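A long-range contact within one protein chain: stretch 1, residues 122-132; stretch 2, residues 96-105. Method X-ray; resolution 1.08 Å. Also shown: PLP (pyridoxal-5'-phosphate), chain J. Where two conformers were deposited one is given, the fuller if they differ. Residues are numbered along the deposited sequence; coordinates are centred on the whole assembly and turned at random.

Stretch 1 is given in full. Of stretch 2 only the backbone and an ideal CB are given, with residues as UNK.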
# COMPACT_ATOMS: atom_id res chain seq x y z
N THR A 122 -14.13 22.57 18.01
CA THR A 122 -15.28 23.29 17.47
C THR A 122 -16.44 22.37 17.08
O THR A 122 -17.33 22.73 16.31
CB THR A 122 -14.85 24.23 16.30
OG1 THR A 122 -14.15 23.46 15.33
CG2 THR A 122 -13.95 25.36 16.80
N LYS A 123 -16.46 21.17 17.71
CA LYS A 123 -17.48 20.21 17.45
C LYS A 123 -18.91 20.71 17.71
O LYS A 123 -19.85 20.42 16.95
CB LYS A 123 -17.21 18.95 18.31
CG LYS A 123 -18.14 17.77 18.07
CD LYS A 123 -17.78 16.59 18.99
CE LYS A 123 -18.81 15.50 18.84
NZ LYS A 123 -18.86 14.93 17.47
N ALA A 124 -19.07 21.44 18.80
CA ALA A 124 -20.38 21.87 19.21
C ALA A 124 -21.03 22.77 18.18
O ALA A 124 -22.25 22.79 18.09
CB ALA A 124 -20.36 22.55 20.58
N ASN A 125 -20.21 23.46 17.40
CA ASN A 125 -20.69 24.33 16.35
C ASN A 125 -20.50 23.73 14.97
O ASN A 125 -20.47 24.44 13.97
CB ASN A 125 -19.89 25.63 16.45
CG ASN A 125 -20.69 26.79 15.96
OD1 ASN A 125 -20.07 27.61 15.25
ND2 ASN A 125 -21.93 26.80 16.38
N SER A 126 -20.45 22.41 14.90
CA SER A 126 -20.36 21.69 13.65
C SER A 126 -19.12 22.05 12.87
O SER A 126 -19.15 22.07 11.64
CB SER A 126 -21.64 21.85 12.76
OG SER A 126 -22.77 21.38 13.53
N TYR A 127 -18.04 22.31 13.56
CA TYR A 127 -16.73 22.41 12.89
C TYR A 127 -16.72 23.45 11.77
O TYR A 127 -16.26 23.20 10.66
CB TYR A 127 -16.30 21.03 12.41
CG TYR A 127 -16.02 20.00 13.49
CD1 TYR A 127 -16.64 18.75 13.48
CD2 TYR A 127 -15.11 20.25 14.51
CE1 TYR A 127 -16.40 17.79 14.44
CE2 TYR A 127 -14.81 19.27 15.47
CZ TYR A 127 -15.47 18.04 15.43
OH TYR A 127 -15.13 17.12 16.40
N GLN A 128 -17.22 24.65 12.10
CA GLN A 128 -17.20 25.75 11.12
C GLN A 128 -15.92 26.53 11.15
O GLN A 128 -15.70 27.39 10.29
CB GLN A 128 -18.36 26.72 11.38
CG GLN A 128 -19.72 26.10 11.17
CD GLN A 128 -20.85 27.03 11.56
OE1 GLN A 128 -20.98 28.10 10.98
NE2 GLN A 128 -21.71 26.61 12.45
N SER A 129 -15.03 26.32 12.11
CA SER A 129 -13.82 27.13 12.29
C SER A 129 -12.72 26.35 12.99
O SER A 129 -12.91 25.32 13.61
CB SER A 129 -14.14 28.38 13.10
OG SER A 129 -14.45 28.10 14.45
N ILE A 130 -11.53 26.95 12.91
CA ILE A 130 -10.39 26.50 13.73
C ILE A 130 -10.42 27.24 15.04
O ILE A 130 -10.57 28.49 15.02
CB ILE A 130 -9.09 26.78 12.97
CG1 ILE A 130 -9.09 26.22 11.52
CG2 ILE A 130 -7.86 26.31 13.76
CD1 ILE A 130 -9.39 24.74 11.42
N PRO A 131 -10.29 26.61 16.20
CA PRO A 131 -10.27 27.36 17.49
C PRO A 131 -9.05 28.22 17.57
O PRO A 131 -7.97 27.97 17.04
CB PRO A 131 -10.24 26.25 18.54
CG PRO A 131 -9.73 25.07 17.83
CD PRO A 131 -10.15 25.16 16.40
N ASP A 132 -9.20 29.36 18.29
CA ASP A 132 -8.13 30.24 18.64
C ASP A 132 -7.12 29.46 19.49
O ASP A 132 -7.49 28.74 20.40
CB ASP A 132 -8.73 31.37 19.47
CG ASP A 132 -9.64 32.36 18.79
OD1 ASP A 132 -10.29 33.15 19.52
OD2 ASP A 132 -9.65 32.40 17.54
N UNK A 96 -5.45 16.17 21.73
CA UNK A 96 -5.98 16.36 20.37
C UNK A 96 -6.75 17.66 20.28
O UNK A 96 -7.53 18.01 21.16
CB UNK A 96 -6.88 15.19 19.97
N UNK A 97 -6.59 18.36 19.15
CA UNK A 97 -7.42 19.48 18.78
C UNK A 97 -8.44 18.97 17.77
O UNK A 97 -8.06 18.47 16.69
CB UNK A 97 -6.59 20.63 18.22
N UNK A 98 -9.73 19.05 18.08
CA UNK A 98 -10.76 18.54 17.21
C UNK A 98 -11.30 19.63 16.27
O UNK A 98 -11.92 20.60 16.75
CB UNK A 98 -11.90 17.95 18.05
N UNK A 99 -11.04 19.48 14.96
CA UNK A 99 -11.52 20.41 13.97
C UNK A 99 -12.31 19.74 12.86
O UNK A 99 -12.70 20.39 11.89
CB UNK A 99 -10.34 21.18 13.37
N UNK A 100 -12.59 18.44 12.97
CA UNK A 100 -13.47 17.75 12.05
C UNK A 100 -13.53 16.28 12.36
O UNK A 100 -13.08 15.82 13.42
CB UNK A 100 -13.02 17.97 10.60
N UNK A 101 -14.11 15.52 11.45
CA UNK A 101 -14.29 14.10 11.60
C UNK A 101 -12.95 13.36 11.59
O UNK A 101 -12.75 12.40 12.36
CB UNK A 101 -15.20 13.57 10.49
N UNK A 102 -12.02 13.76 10.72
CA UNK A 102 -10.71 13.11 10.72
C UNK A 102 -10.00 13.33 12.04
O UNK A 102 -9.27 12.41 12.50
CB UNK A 102 -9.85 13.63 9.57
N UNK A 103 -10.16 14.48 12.69
CA UNK A 103 -9.58 14.65 14.03
C UNK A 103 -10.17 13.62 15.02
O UNK A 103 -9.47 13.04 15.84
CB UNK A 103 -9.83 16.07 14.54
N UNK A 104 -11.51 13.45 14.95
CA UNK A 104 -12.20 12.50 15.81
C UNK A 104 -11.67 11.07 15.60
O UNK A 104 -11.47 10.33 16.57
CB UNK A 104 -13.71 12.55 15.54
N UNK A 105 -11.44 10.68 14.35
CA UNK A 105 -10.97 9.32 14.08
C UNK A 105 -9.58 9.13 14.66
O UNK A 105 -9.23 8.02 15.15
CB UNK A 105 -10.97 9.03 12.58
N1 PLP J . -7.00 12.27 7.34
C2 PLP J . -7.49 13.19 6.43
C2A PLP J . -7.35 14.63 6.80
C3 PLP J . -8.06 12.76 5.25
O3 PLP J . -8.50 13.64 4.37
C4 PLP J . -8.16 11.35 4.97
C4A PLP J . -8.71 10.91 3.66
C5 PLP J . -7.64 10.45 5.92
C6 PLP J . -7.10 10.93 7.09
C5A PLP J . -7.72 8.96 5.74
O4P PLP J . -6.66 8.53 4.82
P PLP J . -6.56 6.96 4.39
O1P PLP J . -7.84 6.64 3.67
O2P PLP J . -6.40 6.16 5.67
O3P PLP J . -5.30 6.96 3.54

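Position 96 lies in a strand, and nothing of stretch 1 comes within 5.5 Å of its ideal CB, so this contact sets no preference. The residue is Tyr 96.

At position 97 CA-to-CB points sideways, with the ring of Pro 131 just in reach: Pro 131 CG lies 5.4 Å from the ideal CB of position 97. A modest aliphatic side chain would close that gap, and a beta-branched one suits the extended backbone. Val 97 does so, its CG1 packing 3.9 Å from Pro 131 CG.

Position 98 points toward stretch 1. Its carbonyl O already accepts a hydrogen bond from Thr 122 N at 3.2 Å. The ideal CB lies 3.7 Å from Tyr 127 OH and 5.4 Å from Lys 123 CB, so several aliphatic residues would fit beside the ring. Leu 98 is found, with its CB 4.0 Å from Tyr 127 CE2.

At position 99 CA-to-CB points away overall, yet the ideal CB is 4.2 Å from Ile 130 CD1 and 4.9 Å from Thr 122 OG1. A short side chain carrying a methyl would serve: Ala, Val or Thr. In Thr 99, CG2 reaches 3.5 Å from Pro 131 CD and 3.9 Å from Ile 130 CD1. The O of water 1 lies 2.7 Å from Thr 99 O and 3.2 Å from Ser 129 O, within hydrogen-bonding reach of both stretches, though it has more acceptors in reach than protons to give.

Position 100 has phi/psi of 176/-169, a fully extended conformation easiest for glycine, and its CA sits over a face of the Tyr 127 ring. Gly 100 it is: CA lies 3.6 Å from the centroid of that ring, 8° off the normal, a CH-pi contact. It also occupies the N-cap position.

Positions 101 and 102 open the helix and make little or no contact here, leaving the choice wide. They are Ser 101 and Trp 102.

Position 103 points toward stretch 1 but does not touch it. A small polar residue could serve its own stretch, and Ser 103 OG accepts from Thr 99 N at 3.1 Å.

Position 104 points toward Tyr 127 OH, 4.9 Å from the ideal CB, with the amine of Lys 123 beyond. A donor and a positive charge together favour an acid, and the distance a longer one. Glu 104 answers both through OE1, 2.6 Å from Tyr 127 OH and 2.7 Å from Lys 123 NZ, the latter a salt bridge.

Position 105 is out of reach; it is Lys 105.

Stretch 2 96-105: YVLTGSWSEK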
# COMPACT_ATOMS: atom_id res chain seq x y z
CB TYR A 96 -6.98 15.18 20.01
CG TYR A 96 -6.15 13.94 19.67
CD1 TYR A 96 -5.57 13.20 20.70
CD2 TYR A 96 -5.89 13.54 18.37
CE1 TYR A 96 -4.81 12.08 20.44
CE2 TYR A 96 -5.08 12.42 18.07
CZ TYR A 96 -4.55 11.70 19.10
OH TYR A 96 -3.71 10.63 18.88
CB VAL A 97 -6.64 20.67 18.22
CG1 VAL A 97 -7.57 21.85 17.87
CG2 VAL A 97 -5.55 21.14 19.16
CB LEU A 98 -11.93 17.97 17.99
CG LEU A 98 -11.57 16.76 18.92
CD1 LEU A 98 -12.83 16.25 19.62
CD2 LEU A 98 -10.89 15.64 18.14
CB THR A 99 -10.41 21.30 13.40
OG1 THR A 99 -9.25 20.48 13.06
CG2 THR A 99 -9.92 22.33 14.41
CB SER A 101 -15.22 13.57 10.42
OG SER A 101 -15.15 12.15 10.37
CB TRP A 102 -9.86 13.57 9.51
CG TRP A 102 -10.47 13.03 8.21
CD1 TRP A 102 -11.00 13.75 7.19
CD2 TRP A 102 -10.63 11.65 7.88
NE1 TRP A 102 -11.45 12.90 6.22
CE2 TRP A 102 -11.25 11.61 6.61
CE3 TRP A 102 -10.30 10.43 8.49
CZ2 TRP A 102 -11.54 10.41 5.98
CZ3 TRP A 102 -10.59 9.24 7.87
CH2 TRP A 102 -11.21 9.25 6.62
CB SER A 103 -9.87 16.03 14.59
OG SER A 103 -9.48 17.10 13.73
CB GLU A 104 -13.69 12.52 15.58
CG GLU A 104 -14.34 13.81 15.97
CD GLU A 104 -15.83 13.90 15.69
OE1 GLU A 104 -16.48 14.87 16.10
OE2 GLU A 104 -16.39 12.96 15.05
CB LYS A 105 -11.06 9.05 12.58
CG LYS A 105 -12.44 8.62 12.09
CD LYS A 105 -12.60 8.83 10.58
CE LYS A 105 -12.68 7.55 9.78
NZ LYS A 105 -13.99 6.86 9.98
O HOH W 1 -13.29 23.00 11.51
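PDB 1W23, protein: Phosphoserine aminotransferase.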